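Local structure of SusD superfamily protein (Bacteroides fragilis NCTC 9343, 3NQP) at residues A322-F327 with R333-F338; A340-D345 with L351-T356; R410-G415 with D443-Q448. The protein probably binds glycans at the bacterial outer membrane, as a SusD-family lipoprotein that would hand them to a partner transporter. All blocks are in the same frame, centred on the assembly; numbering follows the deposited sequence. Where two conformers were deposited one is given.

Contact 1. Residues A322-F327 with R333-F338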
loop_
_atom_site.group_PDB
_atom_site.type_symbol
_atom_site.label_atom_id
_atom_site.label_comp_id
_atom_site.label_asym_id
_atom_site.label_seq_id
_atom_site.Cartn_x
_atom_site.Cartn_y
_atom_site.Cartn_z
ATOM N N ALA A 322 1.366 -14.286 14.919
ATOM C CA ALA A 322 0.410 -13.432 15.642
ATOM C C ALA A 322 -0.479 -12.603 14.724
ATOM O O ALA A 322 -1.583 -12.211 15.125
ATOM C CB ALA A 322 1.140 -12.509 16.647
ATOM N N VAL A 323 -0.044 -12.332 13.497
ATOM C CA VAL A 323 -0.882 -11.580 12.566
ATOM C C VAL A 323 -2.110 -12.444 12.238
ATOM O O VAL A 323 -3.248 -11.996 12.356
ATOM C CB VAL A 323 -0.101 -11.192 11.297
ATOM C CG1 VAL A 323 -0.987 -10.612 10.236
ATOM C CG2 VAL A 323 1.041 -10.164 11.650
ATOM N N TYR A 324 -1.865 -13.682 11.822
ATOM C CA TYR A 324 -2.938 -14.701 11.667
ATOM C C TYR A 324 -3.784 -14.917 12.935
ATOM O O TYR A 324 -5.030 -14.899 12.892
ATOM C CB TYR A 324 -2.320 -16.002 11.175
ATOM C CG TYR A 324 -3.275 -17.173 10.924
ATOM C CD1 TYR A 324 -4.062 -17.208 9.783
ATOM C CD2 TYR A 324 -3.383 -18.232 11.825
ATOM C CE1 TYR A 324 -4.931 -18.277 9.530
ATOM C CE2 TYR A 324 -4.260 -19.335 11.573
ATOM C CZ TYR A 324 -5.018 -19.345 10.418
ATOM O OH TYR A 324 -5.879 -20.381 10.129
ATOM N N GLN A 325 -3.135 -15.105 14.061
ATOM C CA GLN A 325 -3.848 -15.417 15.317
ATOM C C GLN A 325 -4.696 -14.248 15.820
ATOM O O GLN A 325 -5.616 -14.457 16.608
ATOM C CB GLN A 325 -2.858 -15.801 16.411
ATOM C CG GLN A 325 -2.102 -17.062 16.116
ATOM C CD GLN A 325 -0.999 -17.317 17.106
ATOM O OE1 GLN A 325 -0.246 -16.411 17.469
ATOM N NE2 GLN A 325 -0.897 -18.553 17.552
ATOM N N ASN A 326 -4.390 -13.034 15.358
ATOM C CA ASN A 326 -5.224 -11.851 15.677
ATOM C C ASN A 326 -6.635 -11.878 15.089
ATOM O O ASN A 326 -7.531 -11.184 15.565
ATOM C CB ASN A 326 -4.569 -10.564 15.169
ATOM C CG ASN A 326 -3.606 -9.935 16.178
ATOM O OD1 ASN A 326 -3.489 -10.381 17.323
ATOM N ND2 ASN A 326 -2.924 -8.861 15.743
ATOM N N PHE A 327 -6.827 -12.610 14.003
ATOM C CA PHE A 327 -8.165 -12.775 13.434
ATOM C C PHE A 327 -9.013 -13.766 14.246
ATOM O O PHE A 327 -8.559 -14.870 14.539
ATOM C CB PHE A 327 -8.079 -13.332 12.003
ATOM C CG PHE A 327 -7.478 -12.382 10.978
ATOM C CD1 PHE A 327 -8.282 -11.517 10.253
ATOM C CD2 PHE A 327 -6.137 -12.433 10.662
ATOM C CE1 PHE A 327 -7.747 -10.698 9.260
ATOM C CE2 PHE A 327 -5.582 -11.565 9.695
ATOM C CZ PHE A 327 -6.416 -10.705 8.987
ATOM N N ARG A 333 -11.770 -12.855 6.493
ATOM C CA ARG A 333 -10.451 -12.403 6.006
ATOM C C ARG A 333 -9.341 -13.363 6.436
ATOM O O ARG A 333 -8.275 -13.403 5.811
ATOM C CB ARG A 333 -10.128 -11.003 6.498
ATOM C CG ARG A 333 -11.122 -9.939 6.035
ATOM C CD ARG A 333 -10.822 -8.597 6.631
ATOM N NE ARG A 333 -11.149 -8.572 8.048
ATOM C CZ ARG A 333 -11.397 -7.481 8.758
ATOM N NH1 ARG A 333 -11.306 -6.264 8.215
ATOM N NH2 ARG A 333 -11.710 -7.598 10.028
ATOM N N LYS A 334 -9.566 -14.096 7.517
ATOM C CA LYS A 334 -8.520 -14.972 8.083
ATOM C C LYS A 334 -8.050 -16.006 7.053
ATOM O O LYS A 334 -6.864 -16.028 6.641
ATOM C CB LYS A 334 -9.002 -15.618 9.389
ATOM C CG LYS A 334 -7.931 -16.417 10.132
ATOM C CD LYS A 334 -8.462 -16.900 11.510
ATOM C CE LYS A 334 -7.399 -17.572 12.362
ATOM N NZ LYS A 334 -7.749 -17.532 13.813
ATOM N N GLU A 335 -8.971 -16.857 6.625
ATOM C CA GLU A 335 -8.640 -17.919 5.663
ATOM C C GLU A 335 -8.605 -17.398 4.228
ATOM O O GLU A 335 -7.954 -17.987 3.387
ATOM C CB GLU A 335 -9.592 -19.131 5.824
ATOM C CG GLU A 335 -9.508 -19.712 7.163
ATOM C CD GLU A 335 -8.117 -20.261 7.473
ATOM O OE1 GLU A 335 -7.514 -21.007 6.622
ATOM O OE2 GLU A 335 -7.662 -19.950 8.599
ATOM N N ALA A 336 -9.223 -16.249 3.941
ATOM C CA ALA A 336 -9.041 -15.635 2.615
ATOM C C ALA A 336 -7.590 -15.143 2.456
ATOM O O ALA A 336 -7.029 -15.187 1.363
ATOM C CB ALA A 336 -10.007 -14.491 2.414
ATOM N N THR A 337 -6.988 -14.668 3.543
ATOM C CA THR A 337 -5.686 -14.078 3.450
ATOM C C THR A 337 -4.605 -15.143 3.593
ATOM O O THR A 337 -3.583 -15.081 2.894
ATOM C CB THR A 337 -5.490 -12.934 4.530
ATOM O OG1 THR A 337 -6.537 -11.929 4.398
ATOM C CG2 THR A 337 -4.078 -12.311 4.397
ATOM N N PHE A 338 -4.821 -16.091 4.513
ATOM C CA PHE A 338 -3.826 -17.013 4.924
ATOM C C PHE A 338 -4.277 -18.482 4.858
ATOM O O PHE A 338 -5.457 -18.795 5.002
ATOM C CB PHE A 338 -3.492 -16.783 6.382
ATOM C CG PHE A 338 -2.739 -15.527 6.676
ATOM C CD1 PHE A 338 -1.409 -15.392 6.336
ATOM C CD2 PHE A 338 -3.335 -14.532 7.419
ATOM C CE1 PHE A 338 -0.703 -14.244 6.695
ATOM C CE2 PHE A 338 -2.612 -13.352 7.744
ATOM C CZ PHE A 338 -1.313 -13.261 7.407
HETATM O O HOH W 1 -5.429 -22.530 7.672
#
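Lys334 fills the groove between two aromatic rings of the other segment, Tyr324 and Phe327, and its straight chain is the ridge round which this contact is moulded. With CG anti to the backbone N (chi1 -173°) and every later bond extended, the side chain runs past CB of Phe327 and across one face of the tyrosine. Its CE lies over that face of the Tyr324 ring, 3.7 Å from the centroid, in a CH-pi contact, and NZ stands 4.8 Å from the same centroid as a longer cation-pi partner. Lys334 NZ then donates to Phe327 O at 2.9 Å, the donor tilted from the carbonyl plane; it also forms a salt bridge with Asp329 in the connecting loop. At the root of the lysine, CA rests over a face of the Phe327 ring. Phe338 is the second bump. Its CB lies 3.5 Å from CD1 of Tyr324, the two ring planes are perpendicular, and its far edge enters the hollow between Phe327 CE2 and Val323, whose CG1 is 3.9 Å from Phe338 CZ. Tyr324 OH, at the end of its ring, is hydrogen-bonded to Glu335 OE2; the separation of 2.4 Å is shorter than usual, so the exact length is doubtful. A water donates to both Tyr324 OH and Glu335 OE1. The carboxylate stands nearly upright to the ring, and Arg359 forms a salt bridge with its OE1. Two short helices, 321-325 and 333-337, joined by a loop, pack against each other within the SusD-family region. Ile447 touches Phe327 and Phe338, strand 351-358 covers Tyr324 and Phe338, and Arg333 of the second helix packs on Val409 and Ala413 of helix 399-414.

Contact 2. Residues A340-D345 with L351-T356. With EDO (1,2-ethanediol), chain E.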
loop_
_atom_site.group_PDB
_atom_site.type_symbol
_atom_site.label_atom_id
_atom_site.label_comp_id
_atom_site.label_asym_id
_atom_site.label_seq_id
_atom_site.Cartn_x
_atom_site.Cartn_y
_atom_site.Cartn_z
ATOM N N ALA A 340 -2.712 -21.845 7.101
ATOM C CA ALA A 340 -1.771 -22.136 8.187
ATOM C C ALA A 340 -1.143 -23.524 7.988
ATOM O O ALA A 340 -1.788 -24.463 7.490
ATOM C CB ALA A 340 -2.510 -22.064 9.531
ATOM N N SER A 341 0.111 -23.662 8.402
ATOM C CA SER A 341 0.760 -24.969 8.451
ATOM C C SER A 341 1.074 -25.266 9.911
ATOM O O SER A 341 1.426 -24.364 10.688
ATOM C CB SER A 341 2.018 -25.014 7.563
ATOM O OG SER A 341 3.015 -24.062 7.933
ATOM N N TYR A 342 0.964 -26.533 10.265
ATOM C CA TYR A 342 1.048 -26.989 11.656
ATOM C C TYR A 342 2.081 -28.123 11.825
ATOM O O TYR A 342 2.217 -28.966 10.960
ATOM C CB TYR A 342 -0.300 -27.543 12.120
ATOM C CG TYR A 342 -1.406 -26.535 12.168
ATOM C CD1 TYR A 342 -2.078 -26.151 11.014
ATOM C CD2 TYR A 342 -1.755 -25.916 13.362
ATOM C CE1 TYR A 342 -3.077 -25.205 11.064
ATOM C CE2 TYR A 342 -2.733 -24.987 13.413
ATOM C CZ TYR A 342 -3.396 -24.628 12.274
ATOM O OH TYR A 342 -4.396 -23.665 12.333
ATOM N N ASN A 343 2.765 -28.121 12.962
ATOM C CA ASN A 343 3.443 -29.305 13.497
ATOM C C ASN A 343 2.441 -30.183 14.180
ATOM O O ASN A 343 1.454 -29.683 14.697
ATOM C CB ASN A 343 4.432 -28.892 14.581
ATOM C CG ASN A 343 5.827 -28.874 14.107
ATOM O OD1 ASN A 343 6.135 -29.459 13.067
ATOM N ND2 ASN A 343 6.720 -28.229 14.889
ATOM N N LYS A 344 2.710 -31.486 14.180
ATOM C CA LYS A 344 1.896 -32.461 14.869
ATOM C C LYS A 344 2.810 -33.112 15.883
ATOM O O LYS A 344 3.905 -33.565 15.539
ATOM C CB LYS A 344 1.347 -33.506 13.898
ATOM C CG LYS A 344 0.859 -34.760 14.584
ATOM C CD LYS A 344 -0.221 -35.480 13.792
ATOM C CE LYS A 344 0.368 -36.465 12.815
ATOM N NZ LYS A 344 -0.671 -37.328 12.214
ATOM N N ASP A 345 2.380 -33.107 17.138
ATOM C CA ASP A 345 3.126 -33.762 18.226
ATOM C C ASP A 345 3.210 -35.281 17.972
ATOM O O ASP A 345 2.196 -35.939 17.656
ATOM C CB ASP A 345 2.456 -33.455 19.568
ATOM C CG ASP A 345 3.278 -33.899 20.767
ATOM O OD1 ASP A 345 3.348 -35.119 21.034
ATOM O OD2 ASP A 345 3.807 -33.011 21.466
ATOM N N LEU A 351 -1.943 -30.587 17.116
ATOM C CA LEU A 351 -1.420 -29.702 16.098
ATOM C C LEU A 351 -1.070 -28.386 16.745
ATOM O O LEU A 351 -1.850 -27.849 17.552
ATOM C CB LEU A 351 -2.446 -29.512 14.970
ATOM C CG LEU A 351 -2.879 -30.760 14.180
ATOM C CD1 LEU A 351 -4.003 -30.421 13.231
ATOM C CD2 LEU A 351 -1.721 -31.349 13.394
ATOM N N SER A 352 0.098 -27.852 16.411
ATOM C CA SER A 352 0.465 -26.517 16.877
ATOM C C SER A 352 0.831 -25.620 15.674
ATOM O O SER A 352 1.504 -26.056 14.742
ATOM C CB SER A 352 1.615 -26.606 17.891
ATOM O OG SER A 352 2.743 -27.202 17.274
ATOM N N LEU A 353 0.362 -24.387 15.695
ATOM C CA LEU A 353 0.576 -23.481 14.572
ATOM C C LEU A 353 2.078 -23.264 14.356
ATOM O O LEU A 353 2.802 -22.873 15.291
ATOM C CB LEU A 353 -0.107 -22.119 14.818
ATOM C CG LEU A 353 0.039 -21.066 13.686
ATOM C CD1 LEU A 353 -0.673 -21.614 12.379
ATOM C CD2 LEU A 353 -0.498 -19.669 14.116
ATOM N N TYR A 354 2.530 -23.468 13.123
ATOM C CA TYR A 354 3.953 -23.319 12.794
ATOM C C TYR A 354 4.241 -22.128 11.863
ATOM O O TYR A 354 4.938 -21.187 12.226
ATOM C CB TYR A 354 4.450 -24.634 12.186
ATOM C CG TYR A 354 5.951 -24.772 12.034
ATOM C CD1 TYR A 354 6.619 -24.227 10.953
ATOM C CD2 TYR A 354 6.712 -25.416 12.999
ATOM C CE1 TYR A 354 7.999 -24.355 10.821
ATOM C CE2 TYR A 354 8.058 -25.547 12.863
ATOM C CZ TYR A 354 8.716 -25.036 11.777
ATOM O OH TYR A 354 10.113 -25.182 11.661
ATOM N N GLY A 355 3.685 -22.162 10.654
ATOM C CA GLY A 355 3.852 -21.068 9.710
ATOM C C GLY A 355 2.522 -20.627 9.120
ATOM O O GLY A 355 1.483 -21.232 9.349
ATOM N N THR A 356 2.569 -19.516 8.411
ATOM C CA THR A 356 1.433 -19.007 7.718
ATOM C C THR A 356 1.926 -18.586 6.348
ATOM O O THR A 356 3.084 -18.222 6.201
ATOM C CB THR A 356 0.791 -17.812 8.485
ATOM O OG1 THR A 356 1.744 -16.750 8.568
ATOM C CG2 THR A 356 0.321 -18.238 9.897
HETATM C C1 EDO E . 7.359 -22.895 16.154
HETATM O O1 EDO E . 5.947 -23.006 16.325
HETATM C C2 EDO E . 7.766 -22.575 14.710
HETATM O O2 EDO E . 7.454 -21.226 14.325
HETATM O O HOH W 2 2.192 -29.935 17.945
#
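Leu353 sets CG anti to its backbone N (chi1 -180°) and then bends at chi2 (63°), which carries CD1 back to Ala340 and over a face of the Tyr342 ring. The tyrosine meets it with CG beside its own backbone N, its ring lying across the neighbouring strand so that CD2 comes 3.5 Å from Leu353 N. Against Ala340 CB the leucine CD1 is tight, at 3.4 Å. Further along, Lys344 CB packs on Leu351 CD2. Beyond Ser352, Tyr354 and Asn343 approach each other with amide and ring planes 63° apart, ND2 lying 3.4 Å from Tyr354 CD2. A molecule of 1,2-ethanediol, probably from the crystallisation liquor, covers one face of this tyrosine with C2.

The backbones pair as an antiparallel beta hairpin interrupted by a classic beta bulge, with Tyr354 and Gly355 both facing Ser341. Ser341 O accepts from Tyr354 N at 2.8 Å, in the carbonyl plane, and from Gly355 N at 3.2 Å with the donor tilted from that plane; two bonds therefore grip one oxygen. Ser341 N returns a nearly straight bond to Gly355 O, 2.9 Å long. Past the bulge, Asn343 and Ser352 form a regular hydrogen-bonded pair, with Ser352 N donating to Asn343 O at 2.9 Å. Ser341 OG has its main partner in His357, and a water hydrogen-bonded to Ser352 OG also donates weakly to Asn343 O.

Strands 338-344 and 351-358 make up a two-stranded sheet. Helix 321-325 lies against its Ala340, Leu353 and Thr356 side through Tyr324, and sends Lys321 to Leu353 O. Loop residues Thr292 and Phe303 contact Ser341, while Ala298 packs on Tyr342.

Contact 3. Residues R410-G415 with D443-Q448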
loop_
_atom_site.group_PDB
_atom_site.type_symbol
_atom_site.label_atom_id
_atom_site.label_comp_id
_atom_site.label_asym_id
_atom_site.label_seq_id
_atom_site.Cartn_x
_atom_site.Cartn_y
_atom_site.Cartn_z
ATOM N N ARG A 410 -16.062 -4.235 9.413
ATOM C CA ARG A 410 -16.183 -5.494 10.168
ATOM C C ARG A 410 -17.357 -6.300 9.705
ATOM O O ARG A 410 -17.276 -7.527 9.620
ATOM C CB ARG A 410 -16.336 -5.270 11.658
ATOM C CG ARG A 410 -15.099 -4.678 12.289
ATOM C CD ARG A 410 -15.188 -4.678 13.793
ATOM N NE ARG A 410 -14.012 -4.089 14.446
ATOM C CZ ARG A 410 -13.851 -4.015 15.760
ATOM N NH1 ARG A 410 -14.778 -4.515 16.589
ATOM N NH2 ARG A 410 -12.744 -3.489 16.253
ATOM N N LYS A 411 -18.480 -5.627 9.464
ATOM C CA LYS A 411 -19.686 -6.364 9.159
ATOM C C LYS A 411 -19.453 -7.163 7.873
ATOM O O LYS A 411 -19.832 -8.314 7.779
ATOM C CB LYS A 411 -20.889 -5.449 9.043
ATOM C CG LYS A 411 -22.180 -6.194 8.532
ATOM C CD LYS A 411 -23.318 -5.189 8.357
ATOM C CE LYS A 411 -24.627 -5.902 7.968
ATOM N NZ LYS A 411 -25.770 -4.918 7.878
ATOM N N ARG A 412 -18.803 -6.552 6.902
ATOM C CA ARG A 412 -18.455 -7.279 5.677
ATOM C C ARG A 412 -17.537 -8.467 5.965
ATOM O O ARG A 412 -17.738 -9.534 5.426
ATOM C CB ARG A 412 -17.823 -6.346 4.639
ATOM C CG ARG A 412 -17.766 -6.944 3.228
ATOM C CD ARG A 412 -16.493 -7.784 3.001
ATOM N NE ARG A 412 -15.297 -6.942 2.893
ATOM C CZ ARG A 412 -14.913 -6.301 1.783
ATOM N NH1 ARG A 412 -15.615 -6.411 0.666
ATOM N NH2 ARG A 412 -13.807 -5.545 1.779
ATOM N N ALA A 413 -16.524 -8.260 6.808
ATOM C CA ALA A 413 -15.544 -9.291 7.148
ATOM C C ALA A 413 -16.185 -10.545 7.727
ATOM O O ALA A 413 -15.811 -11.672 7.353
ATOM C CB ALA A 413 -14.500 -8.738 8.140
ATOM N N TYR A 414 -17.128 -10.353 8.660
ATOM C CA TYR A 414 -17.685 -11.497 9.383
ATOM C C TYR A 414 -18.773 -12.248 8.605
ATOM O O TYR A 414 -19.093 -13.380 8.954
ATOM C CB TYR A 414 -18.174 -11.088 10.770
ATOM C CG TYR A 414 -17.028 -10.849 11.738
ATOM C CD1 TYR A 414 -16.384 -9.621 11.796
ATOM C CD2 TYR A 414 -16.579 -11.860 12.564
ATOM C CE1 TYR A 414 -15.341 -9.391 12.671
ATOM C CE2 TYR A 414 -15.523 -11.648 13.430
ATOM C CZ TYR A 414 -14.906 -10.406 13.483
ATOM O OH TYR A 414 -13.838 -10.239 14.346
ATOM N N GLY A 415 -19.329 -11.620 7.577
ATOM C CA GLY A 415 -20.219 -12.290 6.622
ATOM C C GLY A 415 -21.468 -12.750 7.319
ATOM O O GLY A 415 -22.037 -11.999 8.098
ATOM N N ASP A 443 -4.961 -3.187 9.822
ATOM C CA ASP A 443 -4.006 -4.289 9.939
ATOM C C ASP A 443 -4.599 -5.590 9.429
ATOM O O ASP A 443 -3.898 -6.407 8.861
ATOM C CB ASP A 443 -3.602 -4.513 11.417
ATOM C CG ASP A 443 -2.594 -3.502 11.921
ATOM O OD1 ASP A 443 -2.036 -2.727 11.092
ATOM O OD2 ASP A 443 -2.412 -3.464 13.170
ATOM N N LYS A 444 -5.876 -5.801 9.711
ATOM C CA LYS A 444 -6.602 -6.962 9.225
ATOM C C LYS A 444 -7.068 -6.866 7.774
ATOM O O LYS A 444 -7.046 -7.880 7.037
ATOM C CB LYS A 444 -7.801 -7.223 10.091
ATOM C CG LYS A 444 -7.492 -7.750 11.459
ATOM C CD LYS A 444 -8.804 -7.816 12.248
ATOM C CE LYS A 444 -8.513 -8.086 13.691
ATOM N NZ LYS A 444 -9.750 -8.336 14.441
ATOM N N GLU A 445 -7.523 -5.668 7.376
ATOM C CA GLU A 445 -8.172 -5.467 6.075
ATOM C C GLU A 445 -7.140 -5.456 4.933
ATOM O O GLU A 445 -7.417 -5.933 3.820
ATOM C CB GLU A 445 -8.978 -4.162 6.078
ATOM C CG GLU A 445 -9.822 -3.840 4.857
ATOM C CD GLU A 445 -10.959 -4.847 4.622
ATOM O OE1 GLU A 445 -11.361 -5.546 5.562
ATOM O OE2 GLU A 445 -11.434 -4.925 3.494
ATOM N N PHE A 446 -5.969 -4.907 5.218
ATOM C CA PHE A 446 -4.996 -4.542 4.187
ATOM C C PHE A 446 -3.631 -5.271 4.250
ATOM O O PHE A 446 -2.595 -4.745 3.855
ATOM C CB PHE A 446 -4.772 -3.050 4.243
ATOM C CG PHE A 446 -5.962 -2.259 3.948
ATOM C CD1 PHE A 446 -6.557 -2.315 2.691
ATOM C CD2 PHE A 446 -6.534 -1.432 4.916
ATOM C CE1 PHE A 446 -7.696 -1.587 2.427
ATOM C CE2 PHE A 446 -7.662 -0.694 4.629
ATOM C CZ PHE A 446 -8.242 -0.784 3.382
ATOM N N ILE A 447 -3.656 -6.498 4.714
ATOM C CA ILE A 447 -2.494 -7.384 4.611
ATOM C C ILE A 447 -2.054 -7.455 3.149
ATOM O O ILE A 447 -2.848 -7.757 2.263
ATOM C CB ILE A 447 -2.799 -8.786 5.196
ATOM C CG1 ILE A 447 -2.899 -8.687 6.737
ATOM C CG2 ILE A 447 -1.675 -9.800 4.819
ATOM C CD1 ILE A 447 -3.297 -9.944 7.440
ATOM N N GLN A 448 -0.785 -7.113 2.918
ATOM C CA GLN A 448 -0.159 -7.198 1.627
ATOM C C GLN A 448 -0.654 -6.098 0.675
ATOM O O GLN A 448 -0.538 -6.250 -0.517
ATOM C CB GLN A 448 -0.354 -8.584 1.000
ATOM C CG GLN A 448 0.737 -8.960 0.028
ATOM C CD GLN A 448 0.477 -10.282 -0.636
ATOM O OE1 GLN A 448 -0.489 -10.426 -1.385
ATOM N NE2 GLN A 448 1.373 -11.252 -0.400
HETATM O O HOH W 3 -13.937 -6.395 5.376
HETATM O O HOH W 4 -11.233 -10.757 13.343
#
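Arg412 and Glu445 meet with their flat ends almost in one plane, the guanidinium and carboxylate planes only 9° apart although the two side chains cross at about a right angle. Arg412 NH2 donates to Glu445 OE2 at 3.0 Å in a salt bridge, using the syn lone pair of that oxygen and keeping it within the guanidinium plane; the N-H...O angle of 148° leaves the bond somewhat bent. A single water lies at the same guanidinium edge: it accepts from Arg412 NE at 2.9 Å and donates to Glu445 OE1 at 2.7 Å. The pair is thus joined once directly and once through water. Bends at chi2 and chi3 of the arginine turn its head toward the glutamate. The two residues lie near the C-terminal ends of helices 399-414 and 431-445, which belong to the largely helical scaffold of the SusD family, related to TPR proteins, and the contact bridges these ends with little direct packing. Both charged groups are buried and have further partners. Arg412 NH1 forms a salt bridge with Glu264 and is also hydrogen-bonded to Leu248 O, while the glutamate receives Arg333 at OE1 and Arg381 at OE2. With three arginines around it, Glu445 is probably stabilised as the carboxylate. A second water spans the helices at Tyr414 and Lys444, donating to Tyr414 OH at 2.8 Å and accepting from Lys444 NZ at 3.0 Å; the same hydroxyl is hydrogen-bonded to Asp328.

Overall arrangement
Along the chain the order is contact 1, contact 2, contact 3, all within the SusD-family region. In space contact 1 lies between the other two: its centre is about 14 Å from that of contact 2 and about 9 Å from that of contact 3. Helix 333-337 runs directly into strand 338-344, so contact 1 passes into the hairpin of contact 2, and Tyr324 packs on Ala340 and Thr356. Toward the helical scaffold, Arg333 forms a salt bridge with Glu445, while Phe338 meets Ile447. Contacts 2 and 3 do not touch, their nearest atoms being about 9 Å apart. The helix pair 321-325 and 333-337 therefore couples the peripheral hairpin to the ends of helices 399-414 and 431-445.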